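Local structure of phosphatidylserine synthase (Haemophilus influenzae, 3HSI) at residues C[182-195]-C[222-236]. The protein is an enzyme of the phospholipase D superfamily, with two regions of that family in one chain. Numbering follows the deposited sequence.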
ATOM      1  N   GLU C 182       0.855 -33.349 -16.250  1.00 23.92           N
ATOM      2  CA  GLU C 182       1.934 -32.855 -15.407  1.00 25.37           C
ATOM      3  C   GLU C 182       1.703 -31.363 -15.082  1.00 25.01           C
ATOM      4  O   GLU C 182       1.964 -30.919 -13.953  1.00 25.47           O
ATOM      5  CB  GLU C 182       3.290 -33.068 -16.104  1.00 25.73           C
ATOM      6  CG  GLU C 182       4.331 -33.822 -15.291  1.00 29.96           C
ATOM      7  CD  GLU C 182       5.790 -33.258 -15.447  1.00 35.63           C
ATOM      8  OE1 GLU C 182       6.555 -33.851 -16.245  1.00 35.94           O
ATOM      9  OE2 GLU C 182       6.169 -32.241 -14.771  1.00 35.32           O
ATOM     10  N   LEU C 183       1.191 -30.596 -16.050  1.00 23.76           N
ATOM     11  CA  LEU C 183       0.787 -29.218 -15.754  1.00 23.35           C
ATOM     12  C   LEU C 183      -0.375 -29.213 -14.740  1.00 23.10           C
ATOM     13  O   LEU C 183      -0.363 -28.450 -13.760  1.00 23.38           O
ATOM     14  CB  LEU C 183       0.383 -28.423 -17.028  1.00 22.50           C
ATOM     15  CG  LEU C 183       0.004 -26.941 -16.720  1.00 23.51           C
ATOM     16  CD1 LEU C 183       1.159 -26.213 -16.083  1.00 21.34           C
ATOM     17  CD2 LEU C 183      -0.457 -26.119 -17.918  1.00 20.86           C
ATOM     18  N   ALA C 184      -1.359 -30.081 -14.958  1.00 21.46           N
ATOM     19  CA  ALA C 184      -2.485 -30.149 -14.042  1.00 21.57           C
ATOM     20  C   ALA C 184      -1.989 -30.488 -12.635  1.00 20.84           C
ATOM     21  O   ALA C 184      -2.327 -29.799 -11.679  1.00 19.49           O
ATOM     22  CB  ALA C 184      -3.561 -31.149 -14.523  1.00 20.24           C
ATOM     23  N   ASP C 185      -1.173 -31.531 -12.518  1.00 21.87           N
ATOM     24  CA  ASP C 185      -0.635 -31.928 -11.199  1.00 22.20           C
ATOM     25  C   ASP C 185       0.136 -30.763 -10.556  1.00 22.30           C
ATOM     26  O   ASP C 185       0.031 -30.535  -9.382  1.00 23.02           O
ATOM     27  CB  ASP C 185       0.270 -33.131 -11.326  1.00 21.67           C
ATOM     28  CG  ASP C 185      -0.497 -34.415 -11.618  1.00 25.46           C
ATOM     29  OD1 ASP C 185      -1.762 -34.441 -11.520  1.00 27.28           O
ATOM     30  OD2 ASP C 185       0.174 -35.409 -11.961  1.00 27.97           O
ATOM     31  N   SER C 186       0.864 -29.995 -11.347  1.00 22.30           N
ATOM     32  CA  SER C 186       1.664 -28.893 -10.799  1.00 23.09           C
ATOM     33  C   SER C 186       0.785 -27.796 -10.220  1.00 23.34           C
ATOM     34  O   SER C 186       1.117 -27.201  -9.196  1.00 23.51           O
ATOM     35  CB  SER C 186       2.546 -28.293 -11.896  1.00 23.18           C
ATOM     36  OG  SER C 186       3.245 -27.168 -11.400  1.00 25.35           O
HETATM   37  N   MSE C 187      -0.334 -27.527 -10.891  1.00 22.87           N
HETATM   38  CA  MSE C 187      -1.230 -26.477 -10.459  1.00 23.98           C
HETATM   39  C   MSE C 187      -2.009 -26.835  -9.159  1.00 23.46           C
HETATM   40  O   MSE C 187      -2.074 -26.039  -8.193  1.00 23.86           O
HETATM   41  CB  MSE C 187      -2.114 -26.063 -11.636  1.00 23.69           C
HETATM   42  CG  MSE C 187      -1.249 -25.410 -12.723  1.00 27.04           C
HETATM   43 SE   MSE C 187      -2.298 -24.520 -14.076  0.75 36.39          SE
HETATM   44  CE  MSE C 187      -2.320 -22.746 -13.219  1.00 30.25           C
ATOM     45  N   VAL C 188      -2.506 -28.058  -9.120  1.00 21.86           N
ATOM     46  CA  VAL C 188      -3.153 -28.596  -7.941  1.00 21.89           C
ATOM     47  C   VAL C 188      -2.178 -28.686  -6.748  1.00 21.80           C
ATOM     48  O   VAL C 188      -2.569 -28.436  -5.623  1.00 21.14           O
ATOM     49  CB  VAL C 188      -3.716 -30.008  -8.251  1.00 22.22           C
ATOM     50  CG1 VAL C 188      -4.133 -30.746  -6.957  1.00 19.97           C
ATOM     51  CG2 VAL C 188      -4.841 -29.904  -9.293  1.00 18.28           C
ATOM     52  N   ASN C 189      -0.929 -29.079  -7.001  1.00 22.47           N
ATOM     53  CA  ASN C 189       0.077 -29.102  -5.947  1.00 22.65           C
ATOM     54  C   ASN C 189       0.319 -27.710  -5.333  1.00 23.10           C
ATOM     55  O   ASN C 189       0.413 -27.570  -4.110  1.00 22.39           O
ATOM     56  CB  ASN C 189       1.373 -29.725  -6.433  1.00 22.16           C
ATOM     57  CG  ASN C 189       1.287 -31.236  -6.526  1.00 24.90           C
ATOM     58  OD1 ASN C 189       0.426 -31.862  -5.921  1.00 25.79           O
ATOM     59  ND2 ASN C 189       2.205 -31.829  -7.262  1.00 26.37           N
ATOM     60  N   PHE C 190       0.372 -26.694  -6.184  1.00 23.44           N
ATOM     61  CA  PHE C 190       0.561 -25.303  -5.729  1.00 23.67           C
ATOM     62  C   PHE C 190      -0.585 -24.899  -4.816  1.00 23.56           C
ATOM     63  O   PHE C 190      -0.393 -24.295  -3.741  1.00 23.16           O
ATOM     64  CB  PHE C 190       0.663 -24.336  -6.935  1.00 23.18           C
ATOM     65  CG  PHE C 190       0.823 -22.895  -6.536  1.00 24.35           C
ATOM     66  CD1 PHE C 190       2.043 -22.417  -6.083  1.00 24.10           C
ATOM     67  CD2 PHE C 190      -0.267 -22.032  -6.536  1.00 25.42           C
ATOM     68  CE1 PHE C 190       2.180 -21.078  -5.668  1.00 26.04           C
ATOM     69  CE2 PHE C 190      -0.131 -20.680  -6.115  1.00 24.10           C
ATOM     70  CZ  PHE C 190       1.082 -20.216  -5.691  1.00 23.24           C
ATOM     71  N   ILE C 191      -1.788 -25.257  -5.251  1.00 24.31           N
ATOM     72  CA  ILE C 191      -2.997 -24.917  -4.533  1.00 24.52           C
ATOM     73  C   ILE C 191      -2.978 -25.576  -3.168  1.00 25.94           C
ATOM     74  O   ILE C 191      -3.151 -24.893  -2.157  1.00 25.79           O
ATOM     75  CB  ILE C 191      -4.258 -25.302  -5.330  1.00 25.10           C
ATOM     76  CG1 ILE C 191      -4.398 -24.345  -6.538  1.00 24.40           C
ATOM     77  CG2 ILE C 191      -5.500 -25.269  -4.443  1.00 21.27           C
ATOM     78  CD1 ILE C 191      -5.418 -24.824  -7.529  1.00 24.76           C
ATOM     79  N   ASN C 192      -2.737 -26.889  -3.143  1.00 26.34           N
ATOM     80  CA  ASN C 192      -2.703 -27.617  -1.892  1.00 27.72           C
ATOM     81  C   ASN C 192      -1.550 -27.172  -1.007  1.00 27.56           C
ATOM     82  O   ASN C 192      -1.768 -26.903   0.165  1.00 28.22           O
ATOM     83  CB  ASN C 192      -2.589 -29.126  -2.117  1.00 28.50           C
ATOM     84  CG  ASN C 192      -3.924 -29.789  -2.301  1.00 31.04           C
ATOM     85  OD1 ASN C 192      -4.624 -30.055  -1.329  1.00 35.16           O
ATOM     86  ND2 ASN C 192      -4.273 -30.102  -3.544  1.00 32.05           N
ATOM     87  N   ASP C 193      -0.346 -27.085  -1.581  1.00 27.45           N
ATOM     88  CA  ASP C 193       0.883 -26.791  -0.843  1.00 27.67           C
ATOM     89  C   ASP C 193       1.003 -25.353  -0.414  1.00 26.69           C
ATOM     90  O   ASP C 193       1.512 -25.103   0.671  1.00 26.31           O
ATOM     91  CB  ASP C 193       2.143 -27.135  -1.658  1.00 28.21           C
ATOM     92  CG  ASP C 193       2.293 -28.622  -1.916  1.00 32.58           C
ATOM     93  OD1 ASP C 193       1.465 -29.431  -1.429  1.00 36.99           O
ATOM     94  OD2 ASP C 193       3.249 -29.006  -2.622  1.00 38.25           O
ATOM     95  N   TYR C 194       0.579 -24.413  -1.259  1.00 25.71           N
ATOM     96  CA  TYR C 194       0.789 -22.994  -0.961  1.00 24.99           C
ATOM     97  C   TYR C 194      -0.465 -22.145  -0.711  1.00 25.59           C
ATOM     98  O   TYR C 194      -0.498 -21.367   0.240  1.00 25.96           O
ATOM     99  CB  TYR C 194       1.661 -22.343  -2.035  1.00 25.22           C
ATOM    100  CG  TYR C 194       3.092 -22.824  -1.971  1.00 24.28           C
ATOM    101  CD1 TYR C 194       3.920 -22.441  -0.906  1.00 24.12           C
ATOM    102  CD2 TYR C 194       3.608 -23.672  -2.946  1.00 22.75           C
ATOM    103  CE1 TYR C 194       5.215 -22.898  -0.800  1.00 26.53           C
ATOM    104  CE2 TYR C 194       4.944 -24.135  -2.865  1.00 24.66           C
ATOM    105  CZ  TYR C 194       5.724 -23.749  -1.780  1.00 27.20           C
ATOM    106  OH  TYR C 194       7.016 -24.174  -1.665  1.00 29.84           O
ATOM    107  N   LEU C 195      -1.484 -22.278  -1.549  1.00 25.17           N
ATOM    108  CA  LEU C 195      -2.662 -21.428  -1.400  1.00 25.29           C
ATOM    109  C   LEU C 195      -3.516 -21.824  -0.216  1.00 25.93           C
ATOM    110  O   LEU C 195      -3.902 -20.967   0.555  1.00 24.27           O
ATOM    111  CB  LEU C 195      -3.519 -21.391  -2.672  1.00 25.27           C
ATOM    112  CG  LEU C 195      -3.077 -20.434  -3.760  1.00 26.01           C
ATOM    113  CD1 LEU C 195      -4.138 -20.404  -4.868  1.00 27.59           C
ATOM    114  CD2 LEU C 195      -2.855 -19.037  -3.191  1.00 25.98           C
ATOM    115  N   TYR C 222       0.388 -15.313   6.668  1.00 20.00           N
ATOM    116  CA  TYR C 222       0.133 -16.087   5.447  1.00 21.06           C
ATOM    117  C   TYR C 222       0.632 -15.364   4.203  1.00 21.28           C
ATOM    118  O   TYR C 222       1.194 -15.989   3.327  1.00 20.45           O
ATOM    119  CB  TYR C 222      -1.345 -16.314   5.305  1.00 19.29           C
ATOM    120  CG  TYR C 222      -1.819 -16.873   4.002  1.00 20.59           C
ATOM    121  CD1 TYR C 222      -1.556 -18.185   3.648  1.00 17.38           C
ATOM    122  CD2 TYR C 222      -2.630 -16.100   3.151  1.00 20.58           C
ATOM    123  CE1 TYR C 222      -2.064 -18.720   2.440  1.00 20.18           C
ATOM    124  CE2 TYR C 222      -3.147 -16.617   1.977  1.00 19.76           C
ATOM    125  CZ  TYR C 222      -2.873 -17.931   1.628  1.00 20.88           C
ATOM    126  OH  TYR C 222      -3.391 -18.444   0.454  1.00 20.89           O
ATOM    127  N   ARG C 223       0.393 -14.054   4.134  1.00 22.85           N
ATOM    128  CA  ARG C 223       0.757 -13.269   2.949  1.00 24.41           C
ATOM    129  C   ARG C 223       2.266 -13.310   2.846  1.00 25.77           C
ATOM    130  O   ARG C 223       2.818 -13.619   1.795  1.00 26.67           O
ATOM    131  CB  ARG C 223       0.281 -11.803   3.076  1.00 24.27           C
ATOM    132  CG  ARG C 223       0.724 -10.888   1.947  1.00 22.94           C
ATOM    133  CD  ARG C 223       0.259  -9.416   2.176  1.00 23.78           C
ATOM    134  NE  ARG C 223       0.872  -8.520   1.188  1.00 19.81           N
ATOM    135  CZ  ARG C 223       0.384  -8.255  -0.019  1.00 17.21           C
ATOM    136  NH1 ARG C 223      -0.748  -8.791  -0.441  1.00 18.54           N
ATOM    137  NH2 ARG C 223       1.065  -7.474  -0.828  1.00 20.04           N
ATOM    138  N   LYS C 224       2.922 -13.004   3.960  1.00 26.86           N
ATOM    139  CA  LYS C 224       4.371 -12.969   4.008  1.00 27.76           C
ATOM    140  C   LYS C 224       4.993 -14.302   3.581  1.00 27.36           C
ATOM    141  O   LYS C 224       5.945 -14.333   2.810  1.00 27.40           O
ATOM    142  CB  LYS C 224       4.829 -12.573   5.398  1.00 28.04           C
ATOM    143  CG  LYS C 224       6.217 -11.982   5.413  1.00 30.58           C
ATOM    144  CD  LYS C 224       6.391 -11.220   6.696  1.00 34.83           C
ATOM    145  CE  LYS C 224       7.800 -11.285   7.190  1.00 36.54           C
ATOM    146  NZ  LYS C 224       7.994 -12.589   7.840  1.00 39.05           N
ATOM    147  N   ASP C 225       4.429 -15.395   4.062  1.00 27.20           N
ATOM    148  CA  ASP C 225       4.933 -16.712   3.711  1.00 27.44           C
ATOM    149  C   ASP C 225       4.711 -17.023   2.231  1.00 26.27           C
ATOM    150  O   ASP C 225       5.612 -17.493   1.557  1.00 26.42           O
ATOM    151  CB  ASP C 225       4.299 -17.796   4.610  1.00 27.98           C
ATOM    152  CG  ASP C 225       4.958 -19.166   4.442  1.00 31.61           C
ATOM    153  OD1 ASP C 225       6.199 -19.256   4.378  1.00 36.88           O
ATOM    154  OD2 ASP C 225       4.244 -20.177   4.391  1.00 37.30           O
ATOM    155  N   LEU C 226       3.519 -16.740   1.726  1.00 25.67           N
ATOM    156  CA  LEU C 226       3.199 -17.025   0.329  1.00 25.60           C
ATOM    157  C   LEU C 226       4.037 -16.167  -0.639  1.00 25.59           C
ATOM    158  O   LEU C 226       4.550 -16.664  -1.649  1.00 24.95           O
ATOM    159  CB  LEU C 226       1.713 -16.807   0.105  1.00 26.21           C
ATOM    160  CG  LEU C 226       1.137 -17.189  -1.262  1.00 26.03           C
ATOM    161  CD1 LEU C 226       1.272 -18.674  -1.538  1.00 27.32           C
ATOM    162  CD2 LEU C 226      -0.296 -16.760  -1.289  1.00 25.14           C
ATOM    163  N   ALA C 227       4.210 -14.884  -0.289  1.00 25.44           N
ATOM    164  CA  ALA C 227       4.985 -13.959  -1.087  1.00 25.41           C
ATOM    165  C   ALA C 227       6.427 -14.457  -1.194  1.00 26.02           C
ATOM    166  O   ALA C 227       7.039 -14.377  -2.251  1.00 25.50           O
ATOM    167  CB  ALA C 227       4.964 -12.541  -0.466  1.00 24.69           C
ATOM    168  N   GLN C 228       6.989 -14.966  -0.105  1.00 26.65           N
ATOM    169  CA  GLN C 228       8.381 -15.374  -0.195  1.00 27.72           C
ATOM    170  C   GLN C 228       8.579 -16.798  -0.690  1.00 26.70           C
ATOM    171  O   GLN C 228       9.622 -17.100  -1.250  1.00 27.28           O
ATOM    172  CB  GLN C 228       9.141 -15.101   1.108  1.00 28.14           C
ATOM    173  CG  GLN C 228       8.904 -16.036   2.237  1.00 32.17           C
ATOM    174  CD  GLN C 228       9.875 -15.745   3.403  1.00 39.79           C
ATOM    175  OE1 GLN C 228      10.817 -14.960   3.244  1.00 42.13           O
ATOM    176  NE2 GLN C 228       9.642 -16.367   4.568  1.00 39.38           N
ATOM    177  N   ASN C 229       7.601 -17.674  -0.510  1.00 25.65           N
ATOM    178  CA  ASN C 229       7.852 -19.075  -0.855  1.00 25.47           C
ATOM    179  C   ASN C 229       7.011 -19.686  -1.956  1.00 25.05           C
ATOM    180  O   ASN C 229       7.409 -20.672  -2.525  1.00 25.96           O
ATOM    181  CB  ASN C 229       7.793 -19.988   0.376  1.00 25.01           C
ATOM    182  CG  ASN C 229       8.719 -19.546   1.478  1.00 25.00           C
ATOM    183  OD1 ASN C 229       9.931 -19.478   1.297  1.00 27.26           O
ATOM    184  ND2 ASN C 229       8.154 -19.257   2.638  1.00 22.67           N
ATOM    185  N   GLY C 230       5.845 -19.140  -2.253  1.00 24.93           N
ATOM    186  CA  GLY C 230       5.001 -19.773  -3.249  1.00 24.31           C
ATOM    187  C   GLY C 230       5.703 -19.892  -4.587  1.00 24.53           C
ATOM    188  O   GLY C 230       6.247 -18.906  -5.103  1.00 24.12           O
ATOM    189  N   GLU C 231       5.693 -21.102  -5.144  1.00 24.07           N
ATOM    190  CA  GLU C 231       6.228 -21.361  -6.472  1.00 24.42           C
ATOM    191  C   GLU C 231       5.630 -22.653  -6.988  1.00 23.34           C
ATOM    192  O   GLU C 231       5.189 -23.477  -6.204  1.00 23.81           O
ATOM    193  CB  GLU C 231       7.767 -21.450  -6.453  1.00 24.89           C
ATOM    194  CG  GLU C 231       8.306 -22.562  -5.554  1.00 28.45           C
ATOM    195  CD  GLU C 231       9.844 -22.633  -5.554  1.00 34.73           C
ATOM    196  OE1 GLU C 231      10.503 -21.892  -6.332  1.00 35.17           O
ATOM    197  OE2 GLU C 231      10.402 -23.454  -4.775  1.00 38.61           O
ATOM    198  N   TYR C 232       5.553 -22.807  -8.300  1.00 22.70           N
ATOM    199  CA  TYR C 232       5.068 -24.059  -8.893  1.00 23.00           C
ATOM    200  C   TYR C 232       6.280 -24.972  -9.064  1.00 24.32           C
ATOM    201  O   TYR C 232       7.387 -24.472  -9.183  1.00 24.76           O
ATOM    202  CB  TYR C 232       4.428 -23.803 -10.247  1.00 22.11           C
ATOM    203  CG  TYR C 232       3.110 -23.054 -10.196  1.00 21.95           C
ATOM    204  CD1 TYR C 232       1.913 -23.748 -10.105  1.00 21.15           C
ATOM    205  CD2 TYR C 232       3.063 -21.662 -10.232  1.00 19.61           C
ATOM    206  CE1 TYR C 232       0.707 -23.098 -10.059  1.00 20.72           C
ATOM    207  CE2 TYR C 232       1.834 -20.987 -10.188  1.00 20.00           C
ATOM    208  CZ  TYR C 232       0.668 -21.734 -10.111  1.00 20.39           C
ATOM    209  OH  TYR C 232      -0.569 -21.157 -10.043  1.00 22.03           O
ATOM    210  N   SER C 233       6.084 -26.289  -9.031  1.00 25.48           N
ATOM    211  CA  SER C 233       7.177 -27.244  -9.287  1.00 27.45           C
ATOM    212  C   SER C 233       6.879 -28.079 -10.529  1.00 27.91           C
ATOM    213  O   SER C 233       5.745 -28.425 -10.799  1.00 26.60           O
ATOM    214  CB  SER C 233       7.372 -28.211  -8.110  1.00 26.90           C
ATOM    215  OG  SER C 233       7.920 -27.551  -7.004  1.00 30.69           O
ATOM    216  N   LEU C 234       7.929 -28.391 -11.270  1.00 29.52           N
ATOM    217  CA  LEU C 234       7.805 -29.222 -12.443  1.00 31.23           C
ATOM    218  C   LEU C 234       8.652 -30.468 -12.243  1.00 32.28           C
ATOM    219  O   LEU C 234       9.706 -30.410 -11.602  1.00 32.13           O
ATOM    220  CB  LEU C 234       8.250 -28.441 -13.679  1.00 31.53           C
ATOM    221  CG  LEU C 234       7.359 -27.258 -14.061  1.00 32.25           C
ATOM    222  CD1 LEU C 234       7.960 -26.497 -15.233  1.00 32.49           C
ATOM    223  CD2 LEU C 234       5.921 -27.722 -14.370  1.00 33.78           C
ATOM    224  N   LYS C 235       8.195 -31.594 -12.772  1.00 33.22           N
ATOM    225  CA  LYS C 235       9.007 -32.794 -12.692  1.00 34.69           C
ATOM    226  C   LYS C 235       9.947 -33.002 -13.878  1.00 34.93           C
ATOM    227  O   LYS C 235      11.115 -33.330 -13.678  1.00 35.94           O
ATOM    228  CB  LYS C 235       8.149 -34.032 -12.434  1.00 35.12           C
ATOM    229  CG  LYS C 235       7.878 -34.243 -10.972  1.00 38.13           C
ATOM    230  CD  LYS C 235       6.862 -35.343 -10.718  1.00 42.79           C
ATOM    231  CE  LYS C 235       6.486 -35.327  -9.239  1.00 45.14           C
ATOM    232  NZ  LYS C 235       5.016 -35.422  -8.992  1.00 47.28           N
ATOM    233  N   SER C 236       9.463 -32.836 -15.107  1.00 34.69           N
ATOM    234  CA  SER C 236      10.320 -33.155 -16.251  1.00 35.37           C
ATOM    235  C   SER C 236      10.742 -31.936 -17.090  1.00 34.79           C
ATOM    236  O   SER C 236      10.866 -32.026 -18.321  1.00 34.93           O
ATOM    237  CB  SER C 236       9.770 -34.343 -17.094  1.00 35.65           C
ATOM    238  OG  SER C 236       8.502 -34.065 -17.681  1.00 36.37           O
TER
HETATM  239  O   HOH W   1       3.565 -27.017  -8.207  1.00 24.19           O
HETATM  240  O   HOH W   2      -2.468 -22.942  -9.544  1.00 31.45           O
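F190 and Y232 stack face to face at the heart of this contact, their ring centroids 4.2 Å apart and the planes inclined by 24°. Y232 comes from the extended chain that follows helix 222-229 and runs back along helix 182-195. F190 CG lies anti to the backbone N (chi1 179°), which lays its ring against Y232: Y232 CZ sits over one face, Y194 CB over the other, and the backbone of G230 and E231 meets the edge. A flat phenyl suits so thin a slot. Y232 adds a hydroxyl that hydrogen-bonds N393 as well as water 2, so its polar end is satisfied while its ring edge rests on M187 CA. Next to F190, L226 packs its CD2 3.9 Å from L195 CD2. At the end of helix 182-195, Y222 OH donates to L195 O over 2.6 Å, in the carbonyl plane and on a lone pair.

The Y194 ring covers G230, whose CA stands 3.8 Å from the ring centroid in a CH-pi contact. Glycine suits this place because F190 CE1 and L226 O crowd the position a CB would take. At the boundary, the buried hydroxyl S186 OG donates to S233 O at 2.9 Å, and water 1 bridges S186 O to S233 N. The looser, more exposed side follows: E182 OE2 accepts from K235 N at 2.9 Å, from above the carboxylate plane, and S236 N makes weak bonds to both carboxylate oxygens of E182. The long, flexible glutamate can span this wider gap.

Helix 182-195 rests on strand 52-56 of one mixed sheet, while L226, Y232 and L234 touch strand 245-252 of the other, so the contact lies between the two. Its side-chain and water bonds to S233 and K235 probably help set the path of the extended chain.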